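Local coordinates for protein particle-associated lyase (Acinetobacter bacteriophage AP22, PDB 4Y9V) that binds the capsular polysaccharide of Acinetobacter baumannii and probably cleaves it as a lyase of the trimeric phage tailspike, at residues 52-57 and 63-68; 90-93 and 97-100. All coordinates share one frame; numbering follows the deposited sequence.

Contact 1: residues 52-57 and 63-68; sequences KKMNIL and STVLNQ
Met54 lays its thioether across one side of helix 63-71, and Ile56, two residues on, meets Val65 of the same helix. The tight part is the packing of both on Val65: CG2 of Val65 lies 3.7 Å from CG1 of Ile56, with CB and CG2 of Ile56 also close, the two branched side chains sliding past each other in opposite directions, and SD of Met54 sits 3.9 Å from CA of Val65. Val65 is buried, with Leu47, Tyr50 and Leu51 of helix 47-54 packing on it as well.

The open side lies at exposed Thr64 and partly exposed Gln68. The methionine chain is extended at chi2 (180°) and bent at chi3 (65°), a turn that brings the terminal methyl over the helix backbone, with Met54 CE 3.6 Å from the carbonyl O of Thr64. Met54 SD is 3.7 Å from CB of Gln68, which offers its aliphatic part; its amide NE2 is hydrogen-bonded to Asp72.

Asn55, the first residue to leave helical phi/psi, has positive phi (53°) in a Schellman motif, and the chain turns there between Met54 and Ile56. No hydrogen bond crosses between the segments. The end of helix 47-54 and the loop after it are held against helix 63-71 by packing of aliphatic groups and a thioether, and dispersion and the exclusion of water probably supply most of the attraction.

Contact 2: residues 90-93 and 97-100; sequences IEFT and EFVN
Phe92 reaches inward from its strand and brings the far end of its ring against the rim of Phe98, CZ of Phe92 lying 3.8 Å from CE2 and 4.0 Å from CZ of Phe98. CZ of Phe92 arrives at the edge of the Phe98 ring, near its plane. The planes are turned 76° against each other and the ring centroids of Phe92 and Phe98 stand 6.0 Å apart, so the two rings touch along a small part of their outlines.

The backbones stay well separated, the nearest CA atoms, those of Phe92 and Glu97, being 10.4 Å apart, and the gap is bridged by the two aromatic side chains. Phe92 starts out toward the other strand. With CG beside the backbone N (chi1 -76°), the Phe98 ring brings its CE2-CZ edge nearer to Phe92 than its CB direction would suggest.

Both rings are buried within a larger aromatic cluster. Phe114 packs edge-to-face with Phe92, Phe96 does the same with Phe98, and Phe211 touches both members of the pair. On its strand Phe92 is held by backbone hydrogen bonds to Tyr115 and Ser117, whereas Glu97, next to Phe98, bonds through its backbone to Leu77.

The two strands therefore belong to different sheets: 89-92 runs parallel to 113-125, and 96-100 lies between 77-79 and 211-213. Aromatic side chains meeting across the interior from two separate sheets are consistent with the start of the right-handed beta-helix of pectin lyase-like tailspikes, whose core is filled by inward-pointing residues.

Contact 1 closes before contact 2 opens, so the chain passes through the helices 47-54 and 63-71 first and then through the strands 89-92 and 96-100. Their centres are 14 Å apart on the same side of the chain's centre, with contact 1 farther out toward the N-terminal end. They touch directly: OD1 of Asn67 lies 3.7 Å from CG2 of Ile90, and Ile90 CD1 packs 4.0 Å from the carbonyl O of Ser63. Helix 63-71 thus packs between the 47-57 region and strand 89-92, where Lys70 also bonds to the Glu91 carbonyl. Strand 45-46, just before helix 47-54, lies in the parallel sheet that also holds 96-100.

Contact 1: residues 52-57 and 63-68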
# COMPACT_ATOMS: atom_id res chain seq x y z
N LYS A 52 -6.79 -12.53 -50.69
CA LYS A 52 -7.24 -13.11 -51.95
C LYS A 52 -7.69 -12.03 -52.90
O LYS A 52 -7.28 -11.99 -54.09
CB LYS A 52 -8.40 -14.09 -51.76
CG LYS A 52 -8.90 -14.70 -53.09
CD LYS A 52 -8.01 -15.84 -53.54
CE LYS A 52 -8.41 -16.36 -54.89
NZ LYS A 52 -8.24 -15.35 -55.98
N LYS A 53 -8.54 -11.13 -52.46
CA LYS A 53 -9.16 -10.18 -53.38
C LYS A 53 -8.12 -9.23 -53.95
O LYS A 53 -8.22 -8.83 -55.13
CB LYS A 53 -10.32 -9.45 -52.70
CG LYS A 53 -11.18 -8.66 -53.63
CD LYS A 53 -11.73 -9.45 -54.79
CE LYS A 53 -12.90 -8.75 -55.48
NZ LYS A 53 -13.21 -9.42 -56.79
N MET A 54 -7.14 -8.83 -53.15
CA MET A 54 -6.09 -7.95 -53.56
C MET A 54 -4.92 -8.67 -54.26
O MET A 54 -3.96 -8.04 -54.70
CB MET A 54 -5.57 -7.13 -52.37
CG MET A 54 -6.63 -6.19 -51.84
SD MET A 54 -6.09 -5.21 -50.42
CE MET A 54 -4.82 -4.21 -51.18
N ASN A 55 -5.01 -9.99 -54.34
CA ASN A 55 -3.98 -10.83 -54.93
C ASN A 55 -2.60 -10.57 -54.34
O ASN A 55 -1.61 -10.35 -55.06
CB ASN A 55 -3.98 -10.72 -56.45
CG ASN A 55 -3.10 -11.77 -57.10
OD1 ASN A 55 -2.87 -12.86 -56.54
ND2 ASN A 55 -2.56 -11.34 -58.26
N ILE A 56 -2.55 -10.61 -53.02
CA ILE A 56 -1.34 -10.50 -52.24
C ILE A 56 -1.15 -11.80 -51.49
O ILE A 56 -2.06 -12.25 -50.77
CB ILE A 56 -1.37 -9.28 -51.27
CG1 ILE A 56 -1.54 -7.99 -51.99
CG2 ILE A 56 -0.15 -9.32 -50.34
CD1 ILE A 56 -0.40 -7.57 -52.83
N LEU A 57 -0.02 -12.48 -51.68
CA LEU A 57 0.23 -13.74 -50.99
C LEU A 57 0.50 -13.46 -49.51
O LEU A 57 1.12 -12.46 -49.16
CB LEU A 57 1.39 -14.50 -51.57
CG LEU A 57 1.35 -14.74 -53.07
CD1 LEU A 57 2.57 -15.59 -53.44
CD2 LEU A 57 0.07 -15.42 -53.46
N SER A 63 1.55 -4.58 -46.23
CA SER A 63 1.27 -3.17 -45.91
C SER A 63 0.08 -2.61 -46.70
O SER A 63 -0.78 -1.92 -46.12
CB SER A 63 2.48 -2.33 -46.20
OG SER A 63 3.57 -2.68 -45.34
N THR A 64 0.04 -2.85 -48.00
CA THR A 64 -1.05 -2.29 -48.79
C THR A 64 -2.37 -2.88 -48.37
O THR A 64 -3.44 -2.22 -48.52
CB THR A 64 -0.88 -2.48 -50.31
OG1 THR A 64 -0.85 -3.86 -50.63
CG2 THR A 64 0.32 -1.73 -50.83
N VAL A 65 -2.40 -4.11 -47.89
CA VAL A 65 -3.61 -4.79 -47.47
C VAL A 65 -4.12 -4.19 -46.17
O VAL A 65 -5.29 -3.86 -46.06
CB VAL A 65 -3.39 -6.32 -47.36
CG1 VAL A 65 -4.69 -7.00 -47.04
CG2 VAL A 65 -2.81 -6.85 -48.66
N LEU A 66 -3.23 -4.05 -45.17
CA LEU A 66 -3.64 -3.39 -43.92
C LEU A 66 -4.14 -1.97 -44.18
O LEU A 66 -5.14 -1.54 -43.62
CB LEU A 66 -2.49 -3.39 -42.92
CG LEU A 66 -2.07 -4.78 -42.41
CD1 LEU A 66 -0.88 -4.61 -41.48
CD2 LEU A 66 -3.17 -5.51 -41.69
N ASN A 67 -3.42 -1.24 -45.04
CA ASN A 67 -3.87 0.12 -45.37
C ASN A 67 -5.25 0.09 -46.05
O ASN A 67 -6.07 0.96 -45.80
CB ASN A 67 -2.84 0.83 -46.21
CG ASN A 67 -1.69 1.41 -45.39
OD1 ASN A 67 -1.93 1.78 -44.22
ND2 ASN A 67 -0.50 1.47 -45.92
N GLN A 68 -5.50 -0.91 -46.94
CA GLN A 68 -6.80 -0.95 -47.60
C GLN A 68 -7.91 -1.30 -46.62
O GLN A 68 -9.00 -0.73 -46.69
CB GLN A 68 -6.77 -1.95 -48.77
CG GLN A 68 -8.02 -1.84 -49.61
CD GLN A 68 -8.07 -0.51 -50.36
OE1 GLN A 68 -7.04 -0.06 -50.89
NE2 GLN A 68 -9.21 0.10 -50.41

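Contact 2: residues 90-93 and 97-100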
# COMPACT_ATOMS: atom_id res chain seq x y z
N ILE A 90 2.26 1.82 -40.56
CA ILE A 90 0.81 1.80 -40.70
C ILE A 90 0.25 2.80 -39.65
O ILE A 90 0.45 2.60 -38.46
CB ILE A 90 0.21 0.42 -40.51
CG1 ILE A 90 0.95 -0.63 -41.33
CG2 ILE A 90 -1.28 0.45 -40.80
CD1 ILE A 90 0.92 -0.42 -42.83
N GLU A 91 -0.41 3.84 -40.14
CA GLU A 91 -0.89 4.95 -39.32
C GLU A 91 -2.39 4.85 -39.22
O GLU A 91 -3.13 5.12 -40.16
CB GLU A 91 -0.46 6.31 -39.88
CG GLU A 91 1.06 6.47 -39.90
CD GLU A 91 1.53 7.82 -40.38
OE1 GLU A 91 1.07 8.81 -39.80
OE2 GLU A 91 2.38 7.98 -41.30
N PHE A 92 -2.86 4.39 -38.06
CA PHE A 92 -4.29 4.30 -37.77
C PHE A 92 -4.73 5.64 -37.18
O PHE A 92 -4.20 6.08 -36.18
CB PHE A 92 -4.58 3.19 -36.77
CG PHE A 92 -4.11 1.81 -37.19
CD1 PHE A 92 -2.81 1.35 -36.96
CD2 PHE A 92 -5.01 0.94 -37.82
CE1 PHE A 92 -2.43 0.12 -37.36
CE2 PHE A 92 -4.60 -0.31 -38.23
CZ PHE A 92 -3.32 -0.73 -37.97
N THR A 93 -5.72 6.25 -37.81
CA THR A 93 -6.28 7.51 -37.35
C THR A 93 -7.78 7.46 -37.10
O THR A 93 -8.35 8.48 -36.80
CB THR A 93 -5.94 8.67 -38.30
OG1 THR A 93 -6.46 8.33 -39.62
CG2 THR A 93 -4.46 8.83 -38.49
N GLU A 97 -10.02 -2.36 -34.49
CA GLU A 97 -9.84 -3.48 -33.58
C GLU A 97 -9.27 -4.69 -34.31
O GLU A 97 -9.86 -5.13 -35.31
CB GLU A 97 -11.16 -3.85 -32.92
CG GLU A 97 -11.05 -5.06 -31.99
CD GLU A 97 -12.27 -5.41 -31.19
OE1 GLU A 97 -13.34 -4.79 -31.40
OE2 GLU A 97 -12.16 -6.32 -30.31
N PHE A 98 -8.16 -5.22 -33.81
CA PHE A 98 -7.65 -6.51 -34.24
C PHE A 98 -8.16 -7.62 -33.32
O PHE A 98 -8.15 -7.49 -32.09
CB PHE A 98 -6.11 -6.58 -34.12
CG PHE A 98 -5.38 -5.84 -35.20
CD1 PHE A 98 -5.10 -6.48 -36.43
CD2 PHE A 98 -4.89 -4.53 -35.04
CE1 PHE A 98 -4.36 -5.85 -37.40
CE2 PHE A 98 -4.16 -3.91 -36.03
CZ PHE A 98 -3.88 -4.57 -37.21
N VAL A 99 -8.51 -8.76 -33.94
CA VAL A 99 -8.72 -10.02 -33.25
C VAL A 99 -7.74 -11.01 -33.89
O VAL A 99 -8.00 -11.60 -34.94
CB VAL A 99 -10.15 -10.53 -33.31
CG1 VAL A 99 -10.28 -11.77 -32.43
CG2 VAL A 99 -11.14 -9.48 -32.92
N ASN A 100 -6.56 -11.14 -33.27
CA ASN A 100 -5.46 -11.92 -33.81
C ASN A 100 -5.36 -13.29 -33.15
O ASN A 100 -5.38 -13.36 -31.93
CB ASN A 100 -4.15 -11.16 -33.64
CG ASN A 100 -4.14 -9.87 -34.44
OD1 ASN A 100 -4.75 -9.76 -35.47
ND2 ASN A 100 -3.38 -8.88 -33.95